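Local coordinates for ORF10 (PDB 6RIW), which is the ketosynthase-chain length factor didomain of a longer polyunsaturated fatty acid synthase and probably catalyses condensation steps in fatty acid biosynthesis, at residues A[475-480]-A[528-533]; A[551-556]-A[691-696]. All coordinates share one frame; numbering follows the deposited sequence.

Interaction 1: A[475-480]-A[528-533]; sequences DSHFGS and SYVEQL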
loop_
_atom_site.group_PDB
_atom_site.type_symbol
_atom_site.label_atom_id
_atom_site.label_comp_id
_atom_site.label_asym_id
_atom_site.label_seq_id
_atom_site.Cartn_x
_atom_site.Cartn_y
_atom_site.Cartn_z
ATOM N N ASP A 475 17.173 -7.352 12.262
ATOM C CA ASP A 475 17.456 -8.582 11.523
ATOM C C ASP A 475 17.405 -8.280 10.029
ATOM O O ASP A 475 16.780 -7.310 9.597
ATOM C CB ASP A 475 16.495 -9.721 11.879
ATOM C CG ASP A 475 16.950 -11.084 11.297
ATOM O OD1 ASP A 475 18.176 -11.359 11.220
ATOM O OD2 ASP A 475 16.074 -11.880 10.896
ATOM N N SER A 476 18.072 -9.122 9.243
ATOM C CA SER A 476 18.204 -8.860 7.817
ATOM C C SER A 476 18.280 -10.169 7.047
ATOM O O SER A 476 18.910 -11.131 7.493
ATOM C CB SER A 476 19.453 -8.024 7.540
ATOM O OG SER A 476 20.614 -8.737 7.947
ATOM N N HIS A 477 17.692 -10.174 5.861
ATOM C CA HIS A 477 17.789 -11.307 4.938
ATOM C C HIS A 477 17.929 -10.721 3.531
ATOM O O HIS A 477 16.928 -10.380 2.890
ATOM C CB HIS A 477 16.570 -12.200 5.088
ATOM C CG HIS A 477 16.660 -13.476 4.315
ATOM N ND1 HIS A 477 15.881 -14.572 4.612
ATOM C CD2 HIS A 477 17.425 -13.831 3.259
ATOM C CE1 HIS A 477 16.162 -15.548 3.768
ATOM N NE2 HIS A 477 17.095 -15.128 2.935
ATOM N N PHE A 478 19.172 -10.585 3.067
ATOM C CA PHE A 478 19.486 -9.990 1.767
ATOM C C PHE A 478 20.244 -11.024 0.951
ATOM O O PHE A 478 21.382 -11.375 1.291
ATOM C CB PHE A 478 20.320 -8.724 1.924
ATOM C CG PHE A 478 19.570 -7.570 2.496
ATOM C CD1 PHE A 478 18.514 -6.999 1.798
ATOM C CD2 PHE A 478 19.929 -7.046 3.730
ATOM C CE1 PHE A 478 17.829 -5.915 2.311
ATOM C CE2 PHE A 478 19.246 -5.961 4.258
ATOM C CZ PHE A 478 18.183 -5.401 3.536
ATOM N N GLY A 479 19.622 -11.518 -0.117
ATOM C CA GLY A 479 20.317 -12.520 -0.910
ATOM C C GLY A 479 20.599 -13.728 -0.043
ATOM O O GLY A 479 19.784 -14.119 0.789
ATOM N N SER A 480 21.785 -14.307 -0.198
ATOM C CA SER A 480 22.129 -15.455 0.639
ATOM C C SER A 480 22.624 -15.061 2.030
ATOM O O SER A 480 22.938 -15.952 2.826
ATOM C CB SER A 480 23.187 -16.314 -0.073
ATOM O OG SER A 480 24.322 -15.517 -0.330
ATOM N N SER A 528 21.803 -10.255 -6.411
ATOM C CA SER A 528 21.635 -10.792 -5.057
ATOM C C SER A 528 20.214 -11.345 -4.901
ATOM O O SER A 528 19.323 -10.759 -4.282
ATOM C CB SER A 528 21.969 -9.721 -4.027
ATOM O OG SER A 528 21.817 -10.203 -2.706
ATOM N N TYR A 529 20.002 -12.508 -5.509
ATOM C CA TYR A 529 18.696 -13.140 -5.472
ATOM C C TYR A 529 18.548 -13.942 -4.194
ATOM O O TYR A 529 19.526 -14.488 -3.656
ATOM C CB TYR A 529 18.495 -14.088 -6.657
ATOM C CG TYR A 529 18.531 -13.437 -8.010
ATOM C CD1 TYR A 529 17.417 -12.758 -8.501
ATOM C CD2 TYR A 529 19.688 -13.476 -8.806
ATOM C CE1 TYR A 529 17.435 -12.157 -9.751
ATOM C CE2 TYR A 529 19.708 -12.863 -10.051
ATOM C CZ TYR A 529 18.571 -12.222 -10.523
ATOM O OH TYR A 529 18.601 -11.619 -11.770
ATOM N N VAL A 530 17.304 -14.058 -3.744
ATOM C CA VAL A 530 16.934 -14.974 -2.672
ATOM C C VAL A 530 16.358 -16.231 -3.324
ATOM O O VAL A 530 15.308 -16.177 -3.971
ATOM C CB VAL A 530 15.930 -14.333 -1.703
ATOM C CG1 VAL A 530 15.433 -15.371 -0.687
ATOM C CG2 VAL A 530 16.560 -13.151 -0.981
ATOM N N GLU A 531 17.030 -17.381 -3.157
ATOM C CA GLU A 531 16.507 -18.589 -3.790
ATOM C C GLU A 531 15.353 -19.185 -2.992
ATOM O O GLU A 531 14.371 -19.662 -3.572
ATOM C CB GLU A 531 17.627 -19.628 -3.978
ATOM C CG GLU A 531 17.091 -21.020 -4.405
ATOM C CD GLU A 531 18.157 -21.933 -5.020
ATOM O OE1 GLU A 531 19.370 -21.681 -4.824
ATOM O OE2 GLU A 531 17.768 -22.916 -5.697
ATOM N N GLN A 532 15.440 -19.149 -1.665
ATOM C CA GLN A 532 14.471 -19.817 -0.805
ATOM C C GLN A 532 14.613 -19.283 0.614
ATOM O O GLN A 532 15.624 -18.679 0.973
ATOM C CB GLN A 532 14.671 -21.339 -0.830
ATOM C CG GLN A 532 16.049 -21.767 -0.364
ATOM C CD GLN A 532 16.350 -23.225 -0.719
ATOM O OE1 GLN A 532 16.105 -23.670 -1.842
ATOM N NE2 GLN A 532 16.862 -23.970 0.244
ATOM N N LEU A 533 13.592 -19.532 1.427
ATOM C CA LEU A 533 13.672 -19.268 2.853
ATOM C C LEU A 533 13.207 -20.494 3.629
ATOM O O LEU A 533 12.360 -21.259 3.159
ATOM C CB LEU A 533 12.833 -18.053 3.240
ATOM C CG LEU A 533 11.399 -18.160 2.725
ATOM C CD1 LEU A 533 10.472 -18.613 3.845
ATOM C CD2 LEU A 533 10.927 -16.843 2.177
HETATM O O HOH W 1 22.375 -14.073 -3.124
#

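Interaction 2: A[551-556]-A[691-696]; sequences IPQQLM and AAVDLS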
loop_
_atom_site.group_PDB
_atom_site.type_symbol
_atom_site.label_atom_id
_atom_site.label_comp_id
_atom_site.label_asym_id
_atom_site.label_seq_id
_atom_site.Cartn_x
_atom_site.Cartn_y
_atom_site.Cartn_z
ATOM N N ILE A 551 2.365 -15.875 0.242
ATOM C CA ILE A 551 3.405 -15.526 -0.726
ATOM C C ILE A 551 4.693 -15.153 0.013
ATOM O O ILE A 551 4.648 -14.717 1.178
ATOM C CB ILE A 551 2.954 -14.394 -1.674
ATOM C CG1 ILE A 551 2.684 -13.081 -0.910
ATOM C CG2 ILE A 551 1.732 -14.830 -2.494
ATOM C CD1 ILE A 551 2.654 -11.813 -1.836
ATOM N N PRO A 552 5.853 -15.303 -0.624
ATOM C CA PRO A 552 7.124 -15.020 0.072
ATOM C C PRO A 552 7.273 -13.591 0.553
ATOM O O PRO A 552 7.944 -13.389 1.568
ATOM C CB PRO A 552 8.182 -15.374 -0.985
ATOM C CG PRO A 552 7.513 -16.403 -1.845
ATOM C CD PRO A 552 6.064 -16.002 -1.907
ATOM N N GLN A 553 6.656 -12.592 -0.104
ATOM C CA GLN A 553 6.752 -11.218 0.410
ATOM C C GLN A 553 6.318 -11.141 1.877
ATOM O O GLN A 553 6.976 -10.496 2.707
ATOM C CB GLN A 553 5.907 -10.253 -0.441
ATOM C CG GLN A 553 6.074 -8.754 -0.021
ATOM C CD GLN A 553 5.051 -7.818 -0.652
ATOM O OE1 GLN A 553 3.845 -8.078 -0.622
ATOM N NE2 GLN A 553 5.529 -6.700 -1.205
ATOM N N GLN A 554 5.216 -11.806 2.219
ATOM C CA GLN A 554 4.730 -11.741 3.595
ATOM C C GLN A 554 5.551 -12.631 4.525
ATOM O O GLN A 554 5.868 -12.227 5.647
ATOM C CB GLN A 554 3.247 -12.103 3.634
ATOM C CG GLN A 554 2.392 -11.072 2.860
ATOM C CD GLN A 554 0.994 -10.849 3.458
ATOM O OE1 GLN A 554 0.526 -11.620 4.307
ATOM N NE2 GLN A 554 0.321 -9.781 3.004
ATOM N N LEU A 555 5.947 -13.822 4.070
ATOM C CA LEU A 555 6.733 -14.697 4.943
ATOM C C LEU A 555 8.090 -14.083 5.273
ATOM O O LEU A 555 8.555 -14.161 6.417
ATOM C CB LEU A 555 6.924 -16.060 4.277
ATOM C CG LEU A 555 5.616 -16.831 4.110
ATOM C CD1 LEU A 555 5.801 -18.001 3.174
ATOM C CD2 LEU A 555 5.127 -17.288 5.461
ATOM N N MET A 556 8.750 -13.491 4.274
ATOM C CA MET A 556 10.047 -12.863 4.512
ATOM C C MET A 556 9.939 -11.731 5.518
ATOM O O MET A 556 10.794 -11.608 6.404
ATOM C CB MET A 556 10.642 -12.327 3.213
ATOM C CG MET A 556 11.058 -13.390 2.245
ATOM S SD MET A 556 12.776 -13.857 2.497
ATOM C CE MET A 556 13.624 -12.374 1.954
ATOM N N ALA A 691 9.663 -2.669 9.483
ATOM C CA ALA A 691 10.119 -3.751 8.622
ATOM C C ALA A 691 10.060 -3.282 7.176
ATOM O O ALA A 691 9.393 -2.294 6.829
ATOM C CB ALA A 691 9.277 -5.022 8.822
ATOM N N ALA A 692 10.798 -3.967 6.326
ATOM C CA ALA A 692 10.842 -3.559 4.931
ATOM C C ALA A 692 11.021 -4.812 4.106
ATOM O O ALA A 692 11.775 -5.696 4.500
ATOM C CB ALA A 692 11.997 -2.594 4.655
ATOM N N VAL A 693 10.368 -4.878 2.949
ATOM C CA VAL A 693 10.532 -6.046 2.090
ATOM C C VAL A 693 10.344 -5.613 0.647
ATOM O O VAL A 693 9.436 -4.836 0.324
ATOM C CB VAL A 693 9.562 -7.185 2.468
ATOM C CG1 VAL A 693 8.109 -6.712 2.460
ATOM C CG2 VAL A 693 9.740 -8.387 1.538
ATOM N N ASP A 694 11.227 -6.096 -0.215
ATOM C CA ASP A 694 11.014 -5.983 -1.654
ATOM C C ASP A 694 11.679 -7.198 -2.279
ATOM O O ASP A 694 12.910 -7.333 -2.255
ATOM C CB ASP A 694 11.586 -4.682 -2.226
ATOM C CG ASP A 694 10.983 -4.338 -3.588
ATOM O OD1 ASP A 694 10.425 -5.269 -4.236
ATOM O OD2 ASP A 694 11.041 -3.156 -4.003
ATOM N N LEU A 695 10.875 -8.084 -2.835
ATOM C CA LEU A 695 11.458 -9.205 -3.571
ATOM C C LEU A 695 11.717 -8.745 -5.008
ATOM O O LEU A 695 11.116 -9.200 -5.982
ATOM C CB LEU A 695 10.561 -10.430 -3.448
ATOM C CG LEU A 695 10.363 -10.761 -1.951
ATOM C CD1 LEU A 695 9.612 -12.072 -1.747
ATOM C CD2 LEU A 695 11.706 -10.814 -1.205
ATOM N N SER A 696 12.667 -7.808 -5.114
ATOM C CA SER A 696 12.947 -7.062 -6.337
ATOM C C SER A 696 13.855 -7.814 -7.318
ATOM O O SER A 696 14.383 -7.186 -8.238
ATOM C CB SER A 696 13.564 -5.701 -5.998
ATOM O OG SER A 696 14.419 -5.778 -4.863
#

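Interaction 1: A[475-480]-A[528-533]
Two first torsions set up the meeting of His477 with Val530. In His477, CG lies anti to the backbone N (chi1 -172°), and in Val530 CG1 takes the same place (chi1 173°), which leaves CG2 beside the backbone N. The two side chains cross obliquely, His477 NE2 standing 4.0 Å from Val530 CG1. The next ring atom, His477 CE1, is 4.2 Å from Leu533 CB, and these side chains are turned at about a right angle. At the rim of the ring, near its plane, lies the carbonyl oxygen of Gln532; Gly479 O occupies another part of the edge, in plane and 3.4 Å from His477 CD2. The imidazole thus has apolar carbon and backbone oxygen around it, while Val560 of helix 552-567 also touches it.

The other methyl of Val530 turns to the end of the strand, with CG2 3.6 Å from Gly479 N. Gly479 is the tightest point: Ser528 OG comes within 3.3 Å of its CA, and the same CA directs a C-H at Tyr529 O, 3.5 Å away with 142° at the hydrogen. A side chain at this position would run into Ser528 OG, and the positive phi favours glycine as well. The Ser528 hydroxyl has its hydrogen-bond partner in Thr497. One water completes the join, donating to Tyr529 O at 2.9 Å and accepting a weak bond from Ser480 N at 3.0 Å.

Backbone hydrogen bonds from Gly479 to Glu743 and from Ser528 to Val741 set both segments against strand 741-752. The contact is packing at the end of strand 469-478, beside strand 741-752, in the sheet of the second ketosynthase-like unit, which has the thiolase-like fold.

Interaction 2: A[551-556]-A[691-696]
Gln553, in the first turn of helix 552-567, lies against Val693 and Leu695. Its CB lies 4.3 Å from Leu695 CD1. CG, anti to the backbone N (chi1 -175°), comes next and rests against both methyls of Val693, 3.8 Å from CG1 and 4.0 Å from CG2, the two side chains lying at about a right angle. Beyond CG the chain is extended, and its amide NE2 donates a hydrogen bond to Gly583 O, so the polar tip is held past the apolar stem.

Val693 CG2 also sits 3.7 Å from the helix carbonyl oxygen Gln553 O. An alanine in place of Val693 would probably open a gap beside Gln553 CG and its carbonyl oxygen, where the two methyls had packed. Met645 of helix 642-653 is a further neighbour of both side chains.

Leu695, centre of an inverse gamma turn just past the strand, splits its two methyls between partners. CD1 packs against the helix start, 3.4 Å from Gln553 N and 3.7 Å from Pro552 CB; CD2 lies 4.0 Å from Met556 CE, the end of a chain bent at both chi2 and chi3.

This is apolar helix-on-sheet packing: the first turn of helix 552-567 packs on the end of strand 687-694 and the turn that follows it, as helices cover the central sheets of the thiolase-like fold.

From the N terminus, strand 469-478 runs out at Gly479, and interaction 1 closes a loop of 47 residues, partly helical, by bringing 528-533 back to it. After strand 532-536 and the short helix 537-540 the chain passes an unmodelled gap at 543-547 before helix 552-567. Interaction 2 then closes a much longer, mostly helical excursion of 134 residues, returning on strand 687-694. The two closures follow in series, neither nested nor crossed. In space they meet at Met556, whose CG is 3.5 Å from Leu533 CD2 and whose SD packs 3.8 Å from His477 ND1. Strands 469-478 and 687-694 both pair with strand 741-752, so the contacts tie one helix and one loop to the same core.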